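Side-chain contacts in arginase (Trypanosoma brucei brucei, PDB 4RHJ), which is of unknown function but has the arginase-deacetylase fold, having evolved without the binuclear manganese cluster of true arginases: residues S23-N28 with A47-G52; G102-E107 with D117-G122; D292-R297 with G302-A307. One frame throughout, in Å; residues are numbered along the deposited sequence.

Contact 1 (S23-N28 with A47-G52); sequences SKFLMN and ALFGYG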
# COMPACT_ATOMS: atom_id res chain seq x y z
N SER A 23 4.15 -0.21 -39.85
CA SER A 23 4.47 -1.02 -41.02
C SER A 23 5.21 -2.30 -40.64
O SER A 23 4.78 -3.40 -40.98
CB SER A 23 5.30 -0.20 -42.02
OG SER A 23 5.88 -1.04 -43.01
N LYS A 24 6.31 -2.13 -39.92
CA LYS A 24 7.12 -3.24 -39.44
C LYS A 24 6.34 -4.10 -38.45
O LYS A 24 6.52 -5.32 -38.43
CB LYS A 24 8.41 -2.73 -38.80
CG LYS A 24 9.27 -3.80 -38.10
CD LYS A 24 10.58 -3.22 -37.56
CE LYS A 24 11.25 -4.15 -36.56
NZ LYS A 24 12.47 -3.55 -35.95
N PHE A 25 5.48 -3.49 -37.64
CA PHE A 25 4.62 -4.28 -36.76
C PHE A 25 3.59 -4.99 -37.62
O PHE A 25 3.34 -6.18 -37.46
CB PHE A 25 3.92 -3.43 -35.69
CG PHE A 25 2.93 -4.22 -34.85
CD1 PHE A 25 3.36 -4.98 -33.78
CD2 PHE A 25 1.58 -4.22 -35.17
CE1 PHE A 25 2.47 -5.72 -33.03
CE2 PHE A 25 0.69 -4.96 -34.42
CZ PHE A 25 1.14 -5.71 -33.35
N LEU A 26 3.00 -4.23 -38.53
CA LEU A 26 1.99 -4.76 -39.44
C LEU A 26 2.53 -5.91 -40.30
O LEU A 26 1.89 -6.95 -40.38
CB LEU A 26 1.45 -3.64 -40.32
CG LEU A 26 0.71 -2.58 -39.50
CD1 LEU A 26 0.24 -1.43 -40.37
CD2 LEU A 26 -0.46 -3.21 -38.75
N MET A 27 3.70 -5.72 -40.91
CA MET A 27 4.36 -6.75 -41.73
C MET A 27 4.56 -8.03 -40.94
O MET A 27 4.55 -9.13 -41.49
CB MET A 27 5.72 -6.24 -42.25
CG MET A 27 6.92 -7.16 -41.94
SD MET A 27 8.22 -6.45 -40.90
CE MET A 27 9.17 -5.50 -42.09
N ASN A 28 4.73 -7.87 -39.64
CA ASN A 28 5.02 -8.96 -38.73
C ASN A 28 3.77 -9.73 -38.27
O ASN A 28 3.79 -10.96 -38.22
CB ASN A 28 5.76 -8.41 -37.51
CG ASN A 28 6.14 -9.48 -36.53
OD1 ASN A 28 5.54 -9.61 -35.46
ND2 ASN A 28 7.14 -10.26 -36.89
N ALA A 47 -1.48 -14.03 -27.87
CA ALA A 47 -0.60 -13.17 -28.67
C ALA A 47 -0.50 -11.76 -28.08
O ALA A 47 -1.50 -11.08 -27.88
CB ALA A 47 -1.06 -13.11 -30.09
N LEU A 48 0.74 -11.34 -27.87
CA LEU A 48 1.06 -10.15 -27.10
C LEU A 48 1.55 -9.02 -27.99
O LEU A 48 2.39 -9.23 -28.85
CB LEU A 48 2.15 -10.47 -26.05
CG LEU A 48 1.88 -10.73 -24.57
CD1 LEU A 48 2.04 -9.46 -23.76
CD2 LEU A 48 0.52 -11.34 -24.33
N PHE A 49 1.06 -7.81 -27.78
CA PHE A 49 1.74 -6.68 -28.36
C PHE A 49 1.66 -5.46 -27.47
O PHE A 49 0.92 -5.44 -26.50
CB PHE A 49 1.20 -6.38 -29.76
CG PHE A 49 -0.26 -6.04 -29.81
CD1 PHE A 49 -1.20 -7.02 -30.03
CD2 PHE A 49 -0.67 -4.73 -29.68
CE1 PHE A 49 -2.53 -6.71 -30.09
CE2 PHE A 49 -1.98 -4.41 -29.75
CZ PHE A 49 -2.93 -5.41 -29.95
N GLY A 50 2.48 -4.46 -27.79
CA GLY A 50 2.55 -3.23 -27.03
C GLY A 50 1.83 -2.11 -27.74
O GLY A 50 2.10 -1.84 -28.90
N TYR A 51 0.92 -1.48 -27.03
CA TYR A 51 0.07 -0.45 -27.57
C TYR A 51 0.32 0.89 -26.84
O TYR A 51 0.35 0.93 -25.62
CB TYR A 51 -1.40 -0.89 -27.44
CG TYR A 51 -2.41 0.08 -28.00
CD1 TYR A 51 -2.57 0.25 -29.37
CD2 TYR A 51 -3.22 0.82 -27.16
CE1 TYR A 51 -3.49 1.13 -29.88
CE2 TYR A 51 -4.15 1.69 -27.65
CZ TYR A 51 -4.28 1.86 -29.01
OH TYR A 51 -5.22 2.74 -29.49
N GLY A 52 0.50 1.98 -27.58
CA GLY A 52 0.99 3.21 -26.97
C GLY A 52 0.13 4.45 -27.11
O GLY A 52 0.63 5.54 -26.93
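Phe25, on the first helix, reaches with the far end of its ring to Phe49 of the facing strand. The Phe25 side chain extends from the helix with CG opposite the backbone N (chi1 175°), which carries CE1 and CZ across to the strand. Phe49 takes the less common setting, with CG lying between its own backbone N and carbonyl carbon (chi1 61°). This turns the Phe49 ring off to one side of its CB, and Phe25 meets CB and CG: Phe25 CE1 sits 3.6 Å from Phe49 CB, and Phe25 CZ is 3.8 Å from Phe49 CG. The two side chains cross at about a right angle. Their ring planes are inclined at 59° with centroids 5.6 Å apart, so the rings meet obliquely and neither lies flat on the other. Both side chains also touch Met104 and Cys101, while Ala126 and Leu130 of helix 116-131 flank Phe25 and Phe49 respectively. The contact thus belongs to the buried layer between the sheet and the helices covering it. No hydrogen bond spans the two segments, and the shared surface is small, which implies that helix 23-30 is held against strand 46-50 here by apolar packing.

Contact 2 (G102-E107 with D117-G122); sequences GQMLDE and DEWYLG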
# COMPACT_ATOMS: atom_id res chain seq x y z
N GLY A 102 5.57 -7.76 -30.10
CA GLY A 102 6.28 -6.52 -29.85
C GLY A 102 5.45 -5.24 -29.90
O GLY A 102 4.23 -5.27 -29.85
N GLN A 103 6.13 -4.10 -30.03
CA GLN A 103 5.48 -2.80 -30.00
C GLN A 103 4.88 -2.39 -31.35
O GLN A 103 5.52 -2.56 -32.39
CB GLN A 103 6.47 -1.71 -29.56
CG GLN A 103 6.89 -1.76 -28.09
CD GLN A 103 5.79 -1.32 -27.15
OE1 GLN A 103 4.70 -0.97 -27.59
NE2 GLN A 103 6.06 -1.35 -25.86
N MET A 104 3.68 -1.83 -31.31
CA MET A 104 3.10 -1.16 -32.47
C MET A 104 4.07 -0.15 -33.11
O MET A 104 4.33 -0.18 -34.31
CB MET A 104 1.82 -0.43 -32.07
CG MET A 104 0.70 -1.31 -31.66
SD MET A 104 -0.70 -1.06 -32.74
CE MET A 104 -1.49 -2.64 -32.60
N LEU A 105 4.61 0.73 -32.29
CA LEU A 105 5.44 1.84 -32.76
C LEU A 105 6.89 1.40 -32.99
O LEU A 105 7.58 1.02 -32.06
CB LEU A 105 5.37 2.98 -31.73
CG LEU A 105 5.63 4.45 -32.07
CD1 LEU A 105 4.85 4.87 -33.27
CD2 LEU A 105 5.25 5.32 -30.88
N ASP A 106 7.34 1.46 -34.24
CA ASP A 106 8.74 1.17 -34.51
C ASP A 106 9.64 2.29 -34.00
O ASP A 106 9.59 3.41 -34.51
CB ASP A 106 8.99 0.95 -36.00
CG ASP A 106 10.46 0.69 -36.32
OD1 ASP A 106 11.26 0.49 -35.38
OD2 ASP A 106 10.81 0.66 -37.51
N GLU A 107 10.48 1.98 -33.02
CA GLU A 107 11.37 2.96 -32.44
C GLU A 107 12.53 3.49 -33.30
O GLU A 107 13.47 4.09 -32.78
CB GLU A 107 11.76 2.54 -31.02
CG GLU A 107 10.57 2.22 -30.13
CD GLU A 107 10.93 1.34 -28.94
OE1 GLU A 107 10.02 0.84 -28.26
OE2 GLU A 107 12.14 1.16 -28.69
N ASP A 117 -7.06 7.80 -35.16
CA ASP A 117 -7.57 6.93 -36.22
C ASP A 117 -6.51 5.91 -36.61
O ASP A 117 -6.82 4.76 -36.88
CB ASP A 117 -7.99 7.75 -37.44
CG ASP A 117 -8.88 6.96 -38.39
OD1 ASP A 117 -8.96 5.73 -38.25
OD2 ASP A 117 -9.49 7.58 -39.28
N GLU A 118 -5.26 6.34 -36.65
CA GLU A 118 -4.19 5.43 -37.02
C GLU A 118 -3.95 4.38 -35.94
O GLU A 118 -3.86 3.20 -36.26
CB GLU A 118 -2.92 6.21 -37.35
CG GLU A 118 -3.02 6.87 -38.73
CD GLU A 118 -1.85 7.79 -39.07
OE1 GLU A 118 -1.55 7.90 -40.28
OE2 GLU A 118 -1.27 8.41 -38.15
N TRP A 119 -3.88 4.80 -34.67
CA TRP A 119 -3.74 3.86 -33.55
C TRP A 119 -4.88 2.84 -33.56
O TRP A 119 -4.70 1.68 -33.21
CB TRP A 119 -3.73 4.61 -32.20
CG TRP A 119 -2.38 5.14 -31.74
CD1 TRP A 119 -2.03 6.45 -31.58
CD2 TRP A 119 -1.23 4.38 -31.36
NE1 TRP A 119 -0.73 6.54 -31.13
CE2 TRP A 119 -0.22 5.29 -30.99
CE3 TRP A 119 -0.96 3.01 -31.29
CZ2 TRP A 119 1.04 4.88 -30.57
CZ3 TRP A 119 0.30 2.60 -30.87
CH2 TRP A 119 1.28 3.53 -30.52
N TYR A 120 -6.05 3.31 -33.98
CA TYR A 120 -7.27 2.51 -34.00
C TYR A 120 -7.32 1.54 -35.15
O TYR A 120 -7.63 0.36 -34.97
CB TYR A 120 -8.50 3.43 -34.08
CG TYR A 120 -9.77 2.68 -34.40
CD1 TYR A 120 -10.44 1.96 -33.42
CD2 TYR A 120 -10.30 2.70 -35.68
CE1 TYR A 120 -11.60 1.27 -33.71
CE2 TYR A 120 -11.47 2.01 -35.98
CZ TYR A 120 -12.11 1.30 -34.99
OH TYR A 120 -13.27 0.61 -35.29
N LEU A 121 -7.06 2.05 -36.35
CA LEU A 121 -7.09 1.24 -37.56
C LEU A 121 -6.10 0.10 -37.46
O LEU A 121 -6.41 -1.03 -37.83
CB LEU A 121 -6.79 2.10 -38.78
CG LEU A 121 -7.89 3.05 -39.29
CD1 LEU A 121 -7.52 3.66 -40.64
CD2 LEU A 121 -9.26 2.38 -39.36
N GLY A 122 -4.90 0.40 -36.95
CA GLY A 122 -3.88 -0.61 -36.71
C GLY A 122 -4.26 -1.60 -35.63
O GLY A 122 -4.24 -2.81 -35.85
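Met104 runs past one end of the Trp119 indole, meeting it first with its methylene groups and then with its sulfur. CB of Met104 approaches CZ3 of Trp119 to 3.6 Å, and CG of Met104 follows at 4.0 Å from the same CZ3. The two side chains cross at a slant, and the CB group meets the ring obliquely. Further along, the sulfur is clearly at the edge of the ring: Met104 SD lies 5.4 Å from the centroid of the six-membered ring of Trp119, in a direction 75° off its normal. The bend at chi2 of Met104 (-120°) takes the thioether beyond the indole toward the helix backbone, where CE of Met104 comes to 4.2 Å from C of Gly122. Gly122 has no side chain, and the methyl packs against main chain at that point of the helix.

Leu105 adds a lighter touch two atoms further round the six-membered ring, its CD2 being 4.2 Å from CZ2 of Trp119 and again oblique to the ring. The Trp119 side chain leaves the helix with CG opposite the carbonyl carbon (chi1 -85°), sending the six-membered ring out to the loop. Tyr51 meets this indole edge-to-face, and the ring of Phe22 also packs on it.

There is no hydrogen bond between the two segments. Sulfur beside indole makes this a Met-aromatic contact, and it lies in the beta-alpha-beta crossover that leads from strand 95-103 through helix 116-131 to strand 136-140, in the parallel alpha/beta sheet of the arginase-deacetylase fold.

Contact 3 (D292-R297 with G302-A307); sequences DLDVYR and GLTAIA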
# COMPACT_ATOMS: atom_id res chain seq x y z
N ASP A 292 6.04 8.63 -16.81
CA ASP A 292 6.36 9.96 -16.28
C ASP A 292 5.68 10.26 -14.95
O ASP A 292 6.11 11.15 -14.21
CB ASP A 292 6.00 11.03 -17.33
CG ASP A 292 7.00 11.08 -18.49
OD1 ASP A 292 8.08 10.48 -18.35
OD2 ASP A 292 6.72 11.72 -19.53
N LEU A 293 4.63 9.49 -14.63
CA LEU A 293 3.78 9.75 -13.48
C LEU A 293 4.04 8.77 -12.34
O LEU A 293 3.38 8.82 -11.30
CB LEU A 293 2.30 9.68 -13.89
CG LEU A 293 1.83 10.42 -15.15
CD1 LEU A 293 0.38 10.15 -15.38
CD2 LEU A 293 2.08 11.94 -15.08
N ASP A 294 5.02 7.89 -12.52
CA ASP A 294 5.28 6.81 -11.59
C ASP A 294 6.15 7.23 -10.40
O ASP A 294 6.88 8.22 -10.46
CB ASP A 294 5.95 5.64 -12.32
CG ASP A 294 5.55 4.29 -11.76
OD1 ASP A 294 4.92 4.23 -10.68
OD2 ASP A 294 5.87 3.27 -12.39
N VAL A 295 6.06 6.47 -9.32
CA VAL A 295 6.98 6.65 -8.20
C VAL A 295 8.09 5.64 -8.45
O VAL A 295 7.82 4.49 -8.83
CB VAL A 295 6.32 6.46 -6.80
CG1 VAL A 295 7.37 6.25 -5.71
CG2 VAL A 295 5.42 7.64 -6.43
N TYR A 296 9.33 6.06 -8.26
CA TYR A 296 10.45 5.20 -8.62
C TYR A 296 11.31 4.83 -7.43
O TYR A 296 11.56 5.66 -6.57
CB TYR A 296 11.31 5.87 -9.69
CG TYR A 296 10.68 5.89 -11.06
CD1 TYR A 296 11.00 4.94 -12.00
CD2 TYR A 296 9.74 6.86 -11.39
CE1 TYR A 296 10.42 4.94 -13.23
CE2 TYR A 296 9.16 6.88 -12.63
CZ TYR A 296 9.50 5.92 -13.54
OH TYR A 296 8.91 5.92 -14.78
N ARG A 297 11.79 3.58 -7.41
CA ARG A 297 12.79 3.15 -6.45
C ARG A 297 14.07 3.97 -6.66
O ARG A 297 14.12 4.84 -7.54
CB ARG A 297 13.09 1.64 -6.58
CG ARG A 297 11.89 0.71 -6.75
CD ARG A 297 12.22 -0.75 -6.34
NE ARG A 297 13.38 -1.33 -7.03
CZ ARG A 297 13.75 -2.60 -6.95
NH1 ARG A 297 13.07 -3.46 -6.20
NH2 ARG A 297 14.80 -3.04 -7.63
N GLY A 302 9.80 1.56 -11.66
CA GLY A 302 8.52 2.15 -11.35
C GLY A 302 7.67 1.17 -10.58
O GLY A 302 7.53 0.00 -10.96
N LEU A 303 7.10 1.64 -9.48
CA LEU A 303 6.11 0.88 -8.71
C LEU A 303 4.96 0.35 -9.58
O LEU A 303 4.47 -0.75 -9.38
CB LEU A 303 5.56 1.76 -7.59
CG LEU A 303 6.16 1.45 -6.23
CD1 LEU A 303 7.69 1.45 -6.30
CD2 LEU A 303 5.64 2.42 -5.20
N THR A 304 4.52 1.15 -10.54
CA THR A 304 3.40 0.77 -11.38
C THR A 304 3.80 -0.28 -12.38
O THR A 304 2.98 -1.12 -12.78
CB THR A 304 2.85 1.96 -12.12
OG1 THR A 304 2.72 3.05 -11.19
CG2 THR A 304 1.49 1.63 -12.76
N ALA A 305 5.05 -0.23 -12.80
CA ALA A 305 5.58 -1.24 -13.72
C ALA A 305 5.59 -2.61 -13.02
O ALA A 305 5.17 -3.62 -13.59
CB ALA A 305 6.95 -0.88 -14.18
N ILE A 306 6.08 -2.62 -11.78
CA ILE A 306 6.12 -3.82 -10.97
C ILE A 306 4.71 -4.39 -10.85
O ILE A 306 4.46 -5.55 -11.18
CB ILE A 306 6.74 -3.54 -9.56
CG1 ILE A 306 8.24 -3.25 -9.66
CG2 ILE A 306 6.53 -4.69 -8.60
CD1 ILE A 306 8.85 -2.63 -8.41
N ALA A 307 3.80 -3.55 -10.41
CA ALA A 307 2.41 -3.94 -10.21
C ALA A 307 1.77 -4.46 -11.48
O ALA A 307 1.16 -5.51 -11.50
CB ALA A 307 1.62 -2.75 -9.68
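Thr304 holds OG1 on the side of its own backbone N (chi1 -46°), while chi1 of Asp294, at -146°, turns the carboxylate toward that hydroxyl and the Thr304 amide. The hydroxyl gives a very short bond, Thr304 OG1 to Asp294 OD1 at 2.5 Å, arriving well above the carboxylate plane. The amide forks: Thr304 N is 3.1 Å from both OD1 and OD2 of Asp294 and uses the syn lone pair of each. With OD1 taking both donors and a weak third bond from the backbone N of Val295, and OD2 sharing the amide, the carboxylate is fixed in its rotation. Thr304 OG1 is also bonded to the backbone N of Ala255, which helps fix the hydroxyl.

OD2 of Asp294 presses on Gly302, its distance to CA of that residue being 3.1 Å. Gly302 is the N-cap residue and forms a single beta bridge with Tyr296. The Tyr296 ring lays one face over this glycine in a CH-pi contact, CA of Gly302 standing 4.2 Å from the ring centroid, and the OH of Tyr296 bonds to Pro291 O. Next in line, Leu303 N gives a nearly straight bond (171°) to Val295 O at 3.0 Å.

Neighbouring copies close in: Arg297 NH1 bonds to Val256 O of the second subunit, and Tyr296 packs on Lys298 of the third. A carboxylate receiving amide and hydroxyl donors from the first turn of a helix probably gains from the helix dipole. Here it ties the preceding loop to the start of helix 303-316, at the trimer interface and with the Thr304 side chain about 9 Å from that of Asp244, which binds manganese in another structure of this protein although no metal is bound to this chain.

From the N terminus, contact 1 closes first, where the chain returns as strand 46-50 to pack against helix 23-30. Contact 2 then closes a shorter loop, from the end of strand 95-103 to the start of helix 116-131. Contact 3 comes last and closes the shortest of the three loops, leading into the final helix. The three follow in series, none nesting within or crossing another. Contacts 1 and 2 adjoin, their centres about 7 Å apart, because strands 46-50 and 95-103 are sheet neighbours: Gly50 probably exchanges backbone hydrogen bonds with Gly102 and Met104. Contact 3 stands apart, its centre about 24 Å from either, and joins a loop to a helix where subunits meet.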